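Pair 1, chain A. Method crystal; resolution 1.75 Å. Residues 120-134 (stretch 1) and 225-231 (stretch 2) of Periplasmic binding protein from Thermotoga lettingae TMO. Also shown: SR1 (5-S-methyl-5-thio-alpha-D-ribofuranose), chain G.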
# COMPACT_ATOMS: atom_id res chain seq x y z
N LEU A 120 -1.21 4.43 -1.64
CA LEU A 120 -0.29 3.39 -2.06
C LEU A 120 1.04 3.93 -2.63
O LEU A 120 2.10 3.38 -2.32
CB LEU A 120 -0.95 2.46 -3.09
CG LEU A 120 -0.10 1.26 -3.53
CD1 LEU A 120 0.27 0.30 -2.43
CD2 LEU A 120 -0.87 0.48 -4.60
N ILE A 121 0.98 4.98 -3.46
CA ILE A 121 2.15 5.60 -4.05
C ILE A 121 3.10 6.03 -2.94
O ILE A 121 4.27 5.76 -3.01
CB ILE A 121 1.84 6.88 -4.90
CG1 ILE A 121 1.09 6.59 -6.21
CG2 ILE A 121 3.14 7.60 -5.25
CD1 ILE A 121 0.72 7.87 -6.96
N GLY A 122 2.58 6.75 -1.94
CA GLY A 122 3.43 7.25 -0.85
C GLY A 122 4.10 6.16 -0.02
O GLY A 122 5.25 6.30 0.38
N TYR A 123 3.39 5.05 0.16
CA TYR A 123 3.86 3.88 0.82
C TYR A 123 4.89 3.17 -0.07
O TYR A 123 5.97 2.83 0.36
CB TYR A 123 2.73 2.89 1.11
CG TYR A 123 3.30 1.69 1.78
CD1 TYR A 123 3.90 1.83 3.02
CD2 TYR A 123 3.42 0.44 1.12
CE1 TYR A 123 4.51 0.77 3.64
CE2 TYR A 123 4.03 -0.64 1.76
CZ TYR A 123 4.57 -0.46 3.03
OH TYR A 123 5.21 -1.47 3.74
N LEU A 124 4.57 2.99 -1.33
CA LEU A 124 5.51 2.20 -2.16
C LEU A 124 6.84 2.90 -2.31
O LEU A 124 7.90 2.27 -2.17
CB LEU A 124 4.93 1.90 -3.53
CG LEU A 124 3.77 0.92 -3.67
CD1 LEU A 124 3.35 0.91 -5.14
CD2 LEU A 124 4.09 -0.48 -3.17
N ILE A 125 6.83 4.20 -2.57
CA ILE A 125 8.11 4.87 -2.82
C ILE A 125 8.86 5.03 -1.52
O ILE A 125 10.09 4.87 -1.51
CB ILE A 125 8.00 6.20 -3.63
CG1 ILE A 125 9.38 6.65 -4.09
CG2 ILE A 125 7.33 7.31 -2.74
CD1 ILE A 125 10.07 5.83 -5.17
N SER A 126 8.17 5.41 -0.43
CA SER A 126 8.86 5.59 0.85
C SER A 126 9.50 4.27 1.39
O SER A 126 10.64 4.29 1.85
CB SER A 126 7.97 6.31 1.95
OG SER A 126 7.29 7.42 1.41
N LYS A 127 8.77 3.16 1.32
CA LYS A 127 9.30 1.82 1.65
C LYS A 127 10.47 1.41 0.76
O LYS A 127 11.39 0.79 1.25
CB LYS A 127 8.25 0.72 1.51
CG LYS A 127 8.90 -0.67 1.38
CD LYS A 127 7.93 -1.80 1.26
CE LYS A 127 7.51 -2.06 -0.15
NZ LYS A 127 6.32 -2.95 -0.19
N GLN A 128 10.44 1.79 -0.52
CA GLN A 128 11.53 1.41 -1.45
C GLN A 128 12.84 2.09 -0.98
O GLN A 128 13.88 1.48 -0.92
CB GLN A 128 11.19 1.88 -2.85
CG GLN A 128 12.19 1.48 -3.92
CD GLN A 128 12.02 0.06 -4.27
OE1 GLN A 128 11.25 -0.66 -3.62
NE2 GLN A 128 12.72 -0.38 -5.31
N LEU A 129 12.74 3.36 -0.56
CA LEU A 129 13.88 4.04 -0.02
C LEU A 129 14.35 3.30 1.26
O LEU A 129 15.54 3.07 1.44
CB LEU A 129 13.52 5.52 0.27
CG LEU A 129 14.65 6.43 0.78
CD1 LEU A 129 14.25 7.89 0.66
CD2 LEU A 129 15.01 6.15 2.22
N ALA A 130 13.43 2.98 2.16
CA ALA A 130 13.75 2.38 3.46
C ALA A 130 14.47 1.09 3.34
O ALA A 130 15.51 0.91 3.90
CB ALA A 130 12.47 2.19 4.26
N VAL A 131 13.91 0.20 2.56
CA VAL A 131 14.52 -1.07 2.25
C VAL A 131 15.90 -0.96 1.50
O VAL A 131 16.84 -1.70 1.81
CB VAL A 131 13.50 -1.94 1.45
CG1 VAL A 131 14.16 -3.19 0.88
CG2 VAL A 131 12.35 -2.30 2.35
N ASP A 132 16.01 -0.09 0.50
CA ASP A 132 17.29 0.09 -0.16
C ASP A 132 18.38 0.52 0.77
O ASP A 132 19.53 0.19 0.56
CB ASP A 132 17.17 1.14 -1.26
CG ASP A 132 16.63 0.56 -2.56
OD1 ASP A 132 16.22 -0.63 -2.57
OD2 ASP A 132 16.61 1.32 -3.56
N PHE A 133 18.04 1.30 1.79
CA PHE A 133 19.00 1.72 2.78
C PHE A 133 19.03 0.83 4.05
O PHE A 133 19.65 1.21 5.05
CB PHE A 133 18.69 3.20 3.15
CG PHE A 133 19.22 4.17 2.15
CD1 PHE A 133 18.49 4.50 1.02
CD2 PHE A 133 20.48 4.76 2.34
CE1 PHE A 133 18.98 5.40 0.10
CE2 PHE A 133 20.97 5.66 1.43
CZ PHE A 133 20.23 5.97 0.30
N ALA A 134 18.41 -0.35 4.02
CA ALA A 134 18.30 -1.21 5.23
C ALA A 134 17.88 -0.40 6.46
O ALA A 134 18.39 -0.63 7.53
CB ALA A 134 19.58 -1.95 5.54
N PHE A 225 24.35 10.23 -3.39
CA PHE A 225 22.90 10.33 -3.28
C PHE A 225 22.15 9.25 -4.04
O PHE A 225 22.63 8.71 -5.04
CB PHE A 225 22.46 11.69 -3.80
CG PHE A 225 22.61 12.80 -2.81
CD1 PHE A 225 21.64 13.02 -1.84
CD2 PHE A 225 23.72 13.63 -2.84
CE1 PHE A 225 21.77 14.03 -0.91
CE2 PHE A 225 23.85 14.65 -1.89
CZ PHE A 225 22.89 14.84 -0.93
N LYS A 226 20.96 8.96 -3.53
CA LYS A 226 20.00 8.14 -4.26
C LYS A 226 18.67 8.86 -4.19
O LYS A 226 18.30 9.34 -3.14
CB LYS A 226 19.94 6.74 -3.65
CG LYS A 226 21.15 5.89 -3.99
CD LYS A 226 20.80 4.42 -3.87
CE LYS A 226 22.04 3.55 -3.86
NZ LYS A 226 21.63 2.12 -3.81
N VAL A 227 18.01 9.00 -5.32
CA VAL A 227 16.79 9.78 -5.42
C VAL A 227 15.61 8.90 -5.74
O VAL A 227 15.69 8.07 -6.62
CB VAL A 227 16.89 10.90 -6.47
CG1 VAL A 227 15.63 11.79 -6.42
CG2 VAL A 227 18.16 11.72 -6.23
N TYR A 228 14.53 9.08 -4.97
CA TYR A 228 13.27 8.35 -5.08
C TYR A 228 12.21 9.40 -5.37
O TYR A 228 12.15 10.43 -4.69
CB TYR A 228 12.97 7.59 -3.76
CG TYR A 228 14.07 6.56 -3.46
CD1 TYR A 228 15.31 6.97 -2.94
CD2 TYR A 228 13.92 5.22 -3.77
CE1 TYR A 228 16.33 6.06 -2.70
CE2 TYR A 228 14.95 4.32 -3.54
CZ TYR A 228 16.14 4.74 -3.02
OH TYR A 228 17.16 3.88 -2.79
N SER A 229 11.37 9.16 -6.38
CA SER A 229 10.32 10.10 -6.74
C SER A 229 8.97 9.44 -7.01
O SER A 229 8.78 8.24 -6.87
CB SER A 229 10.75 10.89 -7.96
OG SER A 229 10.77 9.97 -9.07
N VAL A 230 8.02 10.28 -7.37
CA VAL A 230 6.79 9.88 -7.91
C VAL A 230 6.71 10.42 -9.34
O VAL A 230 7.31 11.46 -9.66
CB VAL A 230 5.66 10.46 -7.02
CG1 VAL A 230 4.30 10.12 -7.52
CG2 VAL A 230 5.80 9.93 -5.63
N ASP A 231 5.86 9.78 -10.13
CA ASP A 231 5.53 10.15 -11.51
C ASP A 231 6.57 9.60 -12.47
O ASP A 231 7.71 9.37 -12.11
CB ASP A 231 5.32 11.66 -11.77
CG ASP A 231 4.30 12.28 -10.84
OD1 ASP A 231 3.24 11.67 -10.65
OD2 ASP A 231 4.57 13.39 -10.29
CS SR1 G . 1.35 19.91 -7.44
S SR1 G . 0.49 18.37 -7.20
C5 SR1 G . 1.59 17.42 -8.28
C4 SR1 G . 1.16 15.96 -8.35
O4 SR1 G . -0.15 15.96 -8.82
C1 SR1 G . -0.36 14.91 -9.79
O1 SR1 G . -1.29 14.03 -9.25
C2 SR1 G . 0.95 14.20 -10.07
O2 SR1 G . 1.06 12.81 -9.65
C3 SR1 G . 1.94 15.08 -9.33
O3 SR1 G . 2.90 14.29 -8.65

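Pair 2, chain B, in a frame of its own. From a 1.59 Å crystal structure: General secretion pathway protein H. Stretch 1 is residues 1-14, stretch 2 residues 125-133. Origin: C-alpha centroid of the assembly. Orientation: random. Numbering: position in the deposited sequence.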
# COMPACT_ATOMS: atom_id res chain seq x y z
N SER B 1 -27.97 0.84 24.74
CA SER B 1 -27.90 2.28 24.39
C SER B 1 -26.73 2.48 23.43
O SER B 1 -25.91 1.56 23.21
CB SER B 1 -27.61 3.03 25.65
OG SER B 1 -26.35 2.57 26.07
N VAL B 2 -26.67 3.68 22.88
CA VAL B 2 -25.56 3.99 21.97
C VAL B 2 -24.19 3.82 22.67
O VAL B 2 -23.22 3.42 22.05
CB VAL B 2 -25.71 5.41 21.29
CG1 VAL B 2 -24.60 5.62 20.35
CG2 VAL B 2 -26.97 5.45 20.46
N LYS B 3 -24.07 4.14 23.97
CA LYS B 3 -22.77 3.99 24.64
C LYS B 3 -22.41 2.52 24.70
O LYS B 3 -21.23 2.12 24.66
CB LYS B 3 -22.75 4.50 26.10
CG LYS B 3 -23.17 5.87 26.41
CD LYS B 3 -23.05 5.94 28.01
CE LYS B 3 -23.75 7.11 28.68
NZ LYS B 3 -23.00 8.45 28.74
N ASP B 4 -23.42 1.66 24.87
CA ASP B 4 -23.18 0.22 24.99
C ASP B 4 -22.71 -0.27 23.61
O ASP B 4 -21.80 -1.08 23.51
CB ASP B 4 -24.50 -0.44 25.40
CG ASP B 4 -24.92 -0.04 26.79
OD1 ASP B 4 -24.02 -0.02 27.70
OD2 ASP B 4 -26.12 0.29 27.00
N GLU B 5 -23.32 0.27 22.56
CA GLU B 5 -22.94 -0.02 21.20
C GLU B 5 -21.53 0.35 20.89
O GLU B 5 -20.83 -0.36 20.12
CB GLU B 5 -23.94 0.59 20.19
CG GLU B 5 -25.31 0.01 20.24
CD GLU B 5 -26.35 0.79 19.40
OE1 GLU B 5 -25.97 1.73 18.70
OE2 GLU B 5 -27.57 0.38 19.41
N ALA B 6 -21.09 1.51 21.40
CA ALA B 6 -19.72 1.97 21.13
C ALA B 6 -18.70 0.98 21.70
O ALA B 6 -17.69 0.65 21.07
CB ALA B 6 -19.51 3.36 21.77
N LYS B 7 -18.91 0.50 22.91
CA LYS B 7 -18.06 -0.50 23.53
C LYS B 7 -17.95 -1.78 22.64
O LYS B 7 -16.91 -2.30 22.39
CB LYS B 7 -18.57 -0.90 24.88
CG LYS B 7 -17.69 -1.93 25.57
CD LYS B 7 -18.07 -2.10 27.04
CE LYS B 7 -17.28 -3.28 27.60
NZ LYS B 7 -17.65 -3.50 29.02
N ILE B 8 -19.09 -2.28 22.25
CA ILE B 8 -19.20 -3.52 21.49
C ILE B 8 -18.45 -3.31 20.18
O ILE B 8 -17.74 -4.28 19.69
CB ILE B 8 -20.69 -3.84 21.22
CG1 ILE B 8 -21.33 -4.32 22.50
CG2 ILE B 8 -20.82 -4.87 20.08
CD1 ILE B 8 -22.83 -4.59 22.36
N SER B 9 -18.63 -2.12 19.57
CA SER B 9 -17.95 -1.82 18.28
C SER B 9 -16.45 -1.70 18.48
O SER B 9 -15.68 -2.22 17.59
CB SER B 9 -18.46 -0.57 17.63
OG SER B 9 -19.75 -0.74 17.20
N ALA B 10 -16.00 -1.25 19.62
CA ALA B 10 -14.55 -1.12 19.85
C ALA B 10 -13.98 -2.52 20.11
O ALA B 10 -12.91 -2.90 19.57
CB ALA B 10 -14.27 -0.15 21.04
N GLN B 11 -14.73 -3.37 20.80
CA GLN B 11 -14.28 -4.77 21.05
C GLN B 11 -14.18 -5.50 19.73
O GLN B 11 -13.21 -6.26 19.47
CB GLN B 11 -15.33 -5.41 21.92
CG GLN B 11 -15.39 -4.96 23.33
CD GLN B 11 -16.43 -5.87 24.17
OE1 GLN B 11 -17.49 -6.27 23.67
NE2 GLN B 11 -16.14 -6.13 25.42
N SER B 12 -15.16 -5.24 18.84
CA SER B 12 -15.19 -5.93 17.52
C SER B 12 -13.94 -5.51 16.77
O SER B 12 -13.23 -6.41 16.19
CB SER B 12 -16.42 -5.59 16.72
OG SER B 12 -16.28 -5.80 15.31
N PHE B 13 -13.66 -4.20 16.70
CA PHE B 13 -12.42 -3.80 16.00
C PHE B 13 -11.14 -4.40 16.60
O PHE B 13 -10.24 -4.85 15.86
CB PHE B 13 -12.36 -2.30 15.79
CG PHE B 13 -11.07 -1.85 15.15
CD1 PHE B 13 -10.90 -2.12 13.82
CD2 PHE B 13 -10.09 -1.21 15.83
CE1 PHE B 13 -9.67 -1.79 13.19
CE2 PHE B 13 -8.92 -0.77 15.17
CZ PHE B 13 -8.73 -1.08 13.88
N TYR B 14 -11.04 -4.43 17.92
CA TYR B 14 -9.90 -4.97 18.62
C TYR B 14 -9.71 -6.40 18.23
O TYR B 14 -8.58 -6.79 17.92
CB TYR B 14 -10.10 -4.81 20.09
CG TYR B 14 -9.05 -5.37 20.96
CD1 TYR B 14 -7.82 -4.72 21.04
CD2 TYR B 14 -9.35 -6.40 21.85
CE1 TYR B 14 -6.86 -5.19 21.89
CE2 TYR B 14 -8.42 -6.84 22.74
CZ TYR B 14 -7.15 -6.24 22.70
OH TYR B 14 -6.14 -6.61 23.56
N PRO B 125 1.39 2.83 13.82
CA PRO B 125 0.91 3.41 15.08
C PRO B 125 -0.32 4.22 14.84
O PRO B 125 -0.33 5.03 13.94
CB PRO B 125 2.08 4.18 15.58
CG PRO B 125 3.30 3.57 14.87
CD PRO B 125 2.82 3.16 13.56
N PHE B 126 -1.36 4.01 15.63
CA PHE B 126 -2.59 4.76 15.41
C PHE B 126 -3.47 4.67 16.66
O PHE B 126 -3.25 3.79 17.53
CB PHE B 126 -3.39 4.18 14.19
CG PHE B 126 -4.10 2.88 14.53
CD1 PHE B 126 -3.46 1.59 14.61
CD2 PHE B 126 -5.47 2.90 14.95
CE1 PHE B 126 -4.10 0.45 15.03
CE2 PHE B 126 -6.10 1.76 15.36
CZ PHE B 126 -5.47 0.48 15.42
N THR B 127 -4.53 5.49 16.67
CA THR B 127 -5.65 5.41 17.62
C THR B 127 -6.96 5.47 16.78
O THR B 127 -7.04 6.39 15.94
CB THR B 127 -5.61 6.51 18.61
OG1 THR B 127 -4.43 6.35 19.39
CG2 THR B 127 -6.82 6.41 19.56
N LEU B 128 -7.88 4.52 17.01
CA LEU B 128 -9.20 4.56 16.37
C LEU B 128 -10.17 4.71 17.54
O LEU B 128 -10.13 3.90 18.48
CB LEU B 128 -9.52 3.30 15.60
CG LEU B 128 -10.94 3.38 15.04
CD1 LEU B 128 -10.91 3.94 13.67
CD2 LEU B 128 -11.59 2.02 15.07
N SER B 129 -11.03 5.71 17.48
CA SER B 129 -12.04 5.81 18.53
C SER B 129 -13.41 5.76 17.96
O SER B 129 -13.68 6.13 16.78
CB SER B 129 -11.80 7.04 19.31
OG SER B 129 -12.26 8.09 18.66
N ILE B 130 -14.31 5.27 18.79
CA ILE B 130 -15.74 4.96 18.40
C ILE B 130 -16.58 5.54 19.50
O ILE B 130 -16.39 5.23 20.66
CB ILE B 130 -16.01 3.48 18.19
CG1 ILE B 130 -15.14 2.85 17.03
CG2 ILE B 130 -17.58 3.13 17.85
CD1 ILE B 130 -15.10 1.31 16.94
N PHE B 131 -17.56 6.27 19.12
CA PHE B 131 -18.29 7.10 20.05
C PHE B 131 -19.64 7.58 19.53
O PHE B 131 -19.90 7.63 18.37
CB PHE B 131 -17.48 8.30 20.45
CG PHE B 131 -16.96 9.08 19.28
CD1 PHE B 131 -15.80 8.68 18.63
CD2 PHE B 131 -17.64 10.18 18.75
CE1 PHE B 131 -15.28 9.37 17.58
CE2 PHE B 131 -17.14 10.90 17.65
CZ PHE B 131 -15.98 10.48 17.01
N PRO B 132 -20.54 7.92 20.46
CA PRO B 132 -21.85 8.30 20.04
C PRO B 132 -21.81 9.64 19.28
O PRO B 132 -21.07 10.64 19.62
CB PRO B 132 -22.61 8.50 21.35
CG PRO B 132 -21.93 7.61 22.26
CD PRO B 132 -20.48 7.72 21.91
N LYS B 133 -22.70 9.70 18.28
CA LYS B 133 -22.94 11.00 17.51
C LYS B 133 -23.27 12.12 18.49
O LYS B 133 -24.04 11.91 19.39
CB LYS B 133 -24.00 10.85 16.42
CG LYS B 133 -24.18 11.99 15.51
CD LYS B 133 -25.29 11.71 14.44
CE LYS B 133 -25.15 10.43 13.70
NZ LYS B 133 -26.42 10.12 12.97

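What backbone arrangement do the two pairs share? In each, a helix packs along a strand and runs nearly antiparallel to it, at 170° in pair 1 and 165° in pair 2. The axes approach to 8.4 Å in pair 1 and 7.4 Å in pair 2, and 14 central residues superpose with an RMSD of 0.7 Å. The buried areas are also similar, 455 and 410 Å², although the side chains that fill the space differ at every matched inward position.

How is the middle of the contact filled? Tyr A228 matches Ile B130, and each points toward its helix and loses more area to it than any other residue of its strand. The tyrosine ring is long and flat: Leu A129 lays its CA over one face, 3.8 Å from the ring centroid in a CH-pi contact, while Ile A125 CD1 packs 3.7 Å from Tyr A228 CB. In pair 2 the matching helix residues are small. Ala B10 matches Leu A129 and Ala B6 matches Ile A125. Helix backbone is reached in both pairs; in pair 2 Ile B130 CD1 lies 3.6 Å from Ser B9 O and 3.8 Å from Ala B10 N, while Ala B6 CB lies 3.8 Å from Ile B130 O. At the Gln A128 and Ser B9 positions, both pointing toward the strand, Gln A128 CG lies 4.0 Å from Tyr A228 CE2 and Ser B9 CB 3.8 Å from Ile B130 CG2.

What closes the contact at the start of each helix segment? Ile A121 matches Val B2, and Val A230 matches Pro B132, so both pairs use aliphatic groups here. Ile A121 CG2 meets Val A230 CG2 at 3.6 Å, and Val B2 CG1 meets Pro B132 CB at the same distance. The CA-to-CB bonds of Pro B132 and Val A230 both point sideways, and the proline ring offers a compact surface to the helix.

How do the pairs differ toward the other end? Asp A132 and Phe B13 occupy one position and both point toward the strand, but one is an acid and the other an aromatic ring. Tyr A228 OH donates a hydrogen bond to Asp A132 OD2 at 2.7 Å, which gives the polar tip of the ring a partner at the exposed margin. Pair 2 has no hydrogen bond between its stretches. Phe B13 instead receives Leu B128 CD2 over one face, 3.9 Å from the ring centroid. Phe B13 CE2 also lies 3.7 Å from Phe B126 CZ. Leu B128 matches Lys A226, whose CB lies 4.0 Å from Phe A133 CZ, at the edge of that ring.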